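PDB 1GU2: cytochrome C'' from Methylophilus methylotrophus, which binds a covalently attached heme c and probably carries electrons, with heme reduction thought to be coupled to proton transfer. Local coordinates for residues A[113-116]-A[117-120]; A[30-33]-A[34-38]. All coordinates share one frame; numbering follows the deposited sequence.

Contact 1 (A[113-116]-A[117-120]); sequences IAYL and LTET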
loop_
_atom_site.group_PDB
_atom_site.type_symbol
_atom_site.label_atom_id
_atom_site.label_comp_id
_atom_site.label_asym_id
_atom_site.label_seq_id
_atom_site.Cartn_x
_atom_site.Cartn_y
_atom_site.Cartn_z
ATOM N N ILE A 113 2.497 0.737 4.410
ATOM C CA ILE A 113 2.388 2.157 4.716
ATOM C C ILE A 113 3.716 2.677 5.228
ATOM O O ILE A 113 4.132 3.792 4.870
ATOM C CB ILE A 113 1.189 2.454 5.642
ATOM C CG1 ILE A 113 -0.141 1.984 5.040
ATOM C CG2 ILE A 113 1.187 3.932 5.996
ATOM C CD1 ILE A 113 -1.340 2.096 5.965
ATOM N N ALA A 114 4.460 1.895 5.990
ATOM C CA ALA A 114 5.781 2.298 6.442
ATOM C C ALA A 114 6.664 2.486 5.240
ATOM O O ALA A 114 7.409 3.454 5.136
ATOM C CB ALA A 114 6.355 1.258 7.390
ATOM N N TYR A 115 6.590 1.587 4.266
ATOM C CA TYR A 115 7.366 1.763 3.007
ATOM C C TYR A 115 6.960 3.050 2.307
ATOM O O TYR A 115 7.793 3.847 1.830
ATOM C CB TYR A 115 7.173 0.497 2.131
ATOM C CG TYR A 115 7.582 0.759 0.693
ATOM C CD1 TYR A 115 8.895 1.080 0.392
ATOM C CD2 TYR A 115 6.669 0.714 -0.355
ATOM C CE1 TYR A 115 9.243 1.320 -0.946
ATOM C CE2 TYR A 115 6.990 0.951 -1.691
ATOM C CZ TYR A 115 8.310 1.245 -1.938
ATOM O OH TYR A 115 8.688 1.537 -3.215
ATOM N N LEU A 116 5.660 3.352 2.198
ATOM C CA LEU A 116 5.206 4.619 1.584
ATOM C C LEU A 116 5.831 5.841 2.268
ATOM O O LEU A 116 6.116 6.837 1.541
ATOM C CB LEU A 116 3.708 4.748 1.637
ATOM C CG LEU A 116 2.863 3.836 0.756
ATOM C CD1 LEU A 116 1.387 4.196 0.914
ATOM C CD2 LEU A 116 3.235 3.903 -0.704
ATOM N N LEU A 117 6.031 5.822 3.573
ATOM C CA LEU A 117 6.626 6.949 4.316
ATOM C C LEU A 117 8.059 7.193 3.862
ATOM O O LEU A 117 8.586 8.289 4.067
ATOM C CB LEU A 117 6.611 6.726 5.830
ATOM C CG LEU A 117 5.252 6.672 6.516
ATOM C CD1 LEU A 117 5.363 6.343 7.994
ATOM C CD2 LEU A 117 4.496 7.963 6.291
ATOM N N THR A 118 8.713 6.216 3.264
ATOM C CA THR A 118 10.099 6.342 2.914
ATOM C C THR A 118 10.331 6.779 1.455
ATOM O O THR A 118 11.467 7.095 1.100
ATOM C CB THR A 118 10.906 5.024 3.053
ATOM O OG1 THR A 118 10.488 4.042 2.075
ATOM C CG2 THR A 118 10.728 4.539 4.451
ATOM N N GLU A 119 9.282 6.769 0.648
ATOM C CA GLU A 119 9.343 7.091 -0.781
ATOM C C GLU A 119 8.888 8.520 -0.961
ATOM O O GLU A 119 7.772 8.946 -1.169
ATOM C CB GLU A 119 8.526 6.105 -1.623
ATOM C CG GLU A 119 9.136 4.719 -1.602
ATOM C CD GLU A 119 10.215 4.583 -2.635
ATOM O OE1 GLU A 119 10.934 5.541 -2.957
ATOM O OE2 GLU A 119 10.389 3.476 -3.178
ATOM N N THR A 120 9.819 9.461 -0.884
ATOM C CA THR A 120 9.406 10.862 -0.852
ATOM C C THR A 120 9.833 11.561 -2.137
ATOM O O THR A 120 9.625 12.767 -2.270
ATOM C CB THR A 120 10.021 11.602 0.344
ATOM O OG1 THR A 120 11.433 11.622 0.143
ATOM C CG2 THR A 120 9.788 10.905 1.699
#

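Contact 2 (A[30-33]-A[34-38]); sequences DGKI and FFNRK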
loop_
_atom_site.group_PDB
_atom_site.type_symbol
_atom_site.label_atom_id
_atom_site.label_comp_id
_atom_site.label_asym_id
_atom_site.label_seq_id
_atom_site.Cartn_x
_atom_site.Cartn_y
_atom_site.Cartn_z
ATOM N N ASP A 30 10.085 -5.581 3.469
ATOM C CA ASP A 30 8.957 -6.444 3.106
ATOM C C ASP A 30 7.843 -5.665 2.467
ATOM O O ASP A 30 7.164 -6.196 1.578
ATOM C CB ASP A 30 8.470 -7.193 4.348
ATOM C CG ASP A 30 9.430 -8.283 4.831
ATOM O OD1 ASP A 30 9.246 -8.659 6.018
ATOM O OD2 ASP A 30 10.303 -8.731 4.069
ATOM N N GLY A 31 7.609 -4.443 2.876
ATOM C CA GLY A 31 6.574 -3.622 2.216
ATOM C C GLY A 31 6.910 -3.360 0.762
ATOM O O GLY A 31 6.008 -3.433 -0.082
ATOM N N LYS A 32 8.173 -3.075 0.447
ATOM C CA LYS A 32 8.594 -2.882 -0.913
ATOM C C LYS A 32 8.473 -4.172 -1.741
ATOM O O LYS A 32 8.024 -4.175 -2.898
ATOM C CB LYS A 32 10.053 -2.333 -0.930
ATOM C CG LYS A 32 10.558 -2.054 -2.320
ATOM C CD LYS A 32 11.981 -1.513 -2.306
ATOM C CE LYS A 32 12.358 -0.917 -3.641
ATOM N NZ LYS A 32 13.501 0.007 -3.491
ATOM N N ILE A 33 8.861 -5.320 -1.152
ATOM C CA ILE A 33 8.707 -6.586 -1.865
ATOM C C ILE A 33 7.250 -6.856 -2.139
ATOM O O ILE A 33 6.933 -7.282 -3.262
ATOM C CB ILE A 33 9.351 -7.715 -1.056
ATOM C CG1 ILE A 33 10.868 -7.636 -1.039
ATOM C CG2 ILE A 33 8.862 -9.080 -1.566
ATOM C CD1 ILE A 33 11.554 -8.521 -0.027
ATOM N N PHE A 34 6.369 -6.611 -1.193
ATOM C CA PHE A 34 4.940 -6.812 -1.366
ATOM C C PHE A 34 4.435 -5.959 -2.530
ATOM O O PHE A 34 3.654 -6.400 -3.364
ATOM C CB PHE A 34 4.255 -6.444 -0.060
ATOM C CG PHE A 34 2.751 -6.286 -0.113
ATOM C CD1 PHE A 34 2.206 -5.003 -0.251
ATOM C CD2 PHE A 34 1.917 -7.389 -0.015
ATOM C CE1 PHE A 34 0.842 -4.809 -0.249
ATOM C CE2 PHE A 34 0.536 -7.196 -0.014
ATOM C CZ PHE A 34 0.047 -5.916 -0.157
ATOM N N PHE A 35 4.873 -4.711 -2.633
ATOM C CA PHE A 35 4.422 -3.761 -3.665
ATOM C C PHE A 35 4.832 -4.182 -5.064
ATOM O O PHE A 35 4.079 -3.945 -6.009
ATOM C CB PHE A 35 4.980 -2.379 -3.301
ATOM C CG PHE A 35 4.580 -1.248 -4.208
ATOM C CD1 PHE A 35 3.259 -0.798 -4.290
ATOM C CD2 PHE A 35 5.529 -0.616 -5.009
ATOM C CE1 PHE A 35 2.897 0.237 -5.148
ATOM C CE2 PHE A 35 5.196 0.435 -5.862
ATOM C CZ PHE A 35 3.870 0.854 -5.925
ATOM N N ASN A 36 6.014 -4.787 -5.185
ATOM C CA ASN A 36 6.553 -5.189 -6.484
ATOM C C ASN A 36 6.332 -6.628 -6.845
ATOM O O ASN A 36 6.596 -7.028 -7.986
ATOM C CB ASN A 36 8.060 -4.864 -6.534
ATOM C CG ASN A 36 8.274 -3.361 -6.572
ATOM O OD1 ASN A 36 8.157 -2.721 -7.600
ATOM N ND2 ASN A 36 8.627 -2.783 -5.410
ATOM N N ARG A 37 5.879 -7.458 -5.926
ATOM C CA ARG A 37 5.818 -8.900 -6.165
ATOM C C ARG A 37 4.808 -9.242 -7.221
ATOM O O ARG A 37 3.681 -8.772 -7.181
ATOM C CB ARG A 37 5.439 -9.617 -4.858
ATOM C CG ARG A 37 5.244 -11.118 -5.090
ATOM C CD ARG A 37 4.776 -11.861 -3.873
ATOM N NE ARG A 37 5.121 -11.360 -2.604
ATOM C CZ ARG A 37 4.938 -10.885 -1.397
ATOM N NH1 ARG A 37 5.983 -10.597 -0.587
ATOM N NH2 ARG A 37 3.732 -10.638 -0.873
ATOM N N LYS A 38 5.180 -10.113 -8.185
ATOM C CA LYS A 38 4.254 -10.569 -9.171
ATOM C C LYS A 38 3.434 -11.697 -8.599
ATOM O O LYS A 38 3.954 -12.739 -8.197
ATOM C CB LYS A 38 4.993 -11.050 -10.412
ATOM C CG LYS A 38 5.565 -9.866 -11.202
ATOM C CD LYS A 38 6.621 -10.302 -12.213
ATOM C CE LYS A 38 7.750 -9.276 -12.309
ATOM N NZ LYS A 38 9.059 -9.984 -12.371
HETATM O O HOH W 1 6.639 -9.040 1.548
#

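Contact 1 (A[113-116]-A[117-120])
Tyr115 and Glu119, four residues apart, join side chains across the C-terminal end of helix 106-118 in this c-type cytochrome. Tyr115 OH donates to Glu119 OE2 at 2.6 Å, using the anti lone pair of that oxygen. CG of Tyr115 swings anti to its own nitrogen (chi1 163°); Glu119 chi1 lays CG 3.5 Å from Tyr115 CE1, and the bend at chi2 (-85°) brings OE2 round to the phenol OH. Ring and carboxylate planes stand 73° apart. With a phenylalanine in place of Tyr115, Glu119 OE2 would probably lose its hydroxyl donor and the carboxylate be freer to turn. Pro57 touches both side chains from a loop, while Ile28 and Lys32 of helix 28-36 pack against the tyrosine.

Beneath the pair the helix is running out. Leu117 N still bonds to Ile113 O at 3.1 Å, and Leu117 CG rests 3.5 Å from that oxygen. From Thr118 on, the spacing shortens to three residues: Thr118 N reaches Tyr115 O, and Glu119 N reaches Leu116 O at 3.3 Å. Tyr115 O is gripped twice by Thr118, whose N comes from above the carbonyl plane while OG1 donates in that plane, on a lone pair, at 2.7 Å.

Contact 2 (A[30-33]-A[34-38])
The last turn of helix 28-36, which brings Phe34 into the heme c pocket, is closed here by an asparagine that binds back to the backbone. Asn36 gives both its donors to one acceptor: its backbone N lies 3.1 Å from Lys32 O as the ordinary helical bond, and its side-chain ND2 lies 2.9 Å from Lys32 O. The two nitrogens approach from opposite faces of the carbonyl plane, and the oxygen sits 18° out of the amide plane. Setting CG beside its own nitrogen (chi1 -69°) turns the amide back along the helix, where ND2 also passes 3.7 Å from Lys32 CG.

The two phenylalanines leave the turn in different directions. Phe34 N bonds to Asp30 O and Phe35 N to Gly31 O, while the rings lead away from the preceding turn: Phe34 touches the heme, and Phe35 packs on Cys49, a covalent heme attachment, and on His53, an axial ligand of the iron. Phe34 CB lies 3.3 Å from Asp30 O.

Arg37 is the first residue to leave helical geometry, and its N makes a weak bond to Ile33 O. Its chain bends at chi3 (-28°), bringing NH1 within 3.4 Å of Ile33 CG2. A water in the guanidinium plane at its edge accepts from Arg37 NH1 at 2.7 Å and donates to Asp30 O at 2.9 Å.

How the contacts relate
Contact 2 comes first along the chain, at the C-terminal end of helix 28-36; contact 1 follows much later, where helix 106-118 ends. Their centres lie about 13 Å apart, and the two helices pack directly on one another. Tyr115 bridges them: its CE1 lies 3.7 Å from Lys32 CB and its CE2 3.9 Å from Phe35 CD2, while its CB faces the backbone of Gly31, where the absence of a side chain lets the helices come close. Both helices also border the heme, with Phe34 touching it and Leu116 about 5 Å away, nearest atoms. Each contact thus finishes one of two helices that meet through Tyr115 beside the heme, with Pro57 packing against both Tyr115 and Phe35.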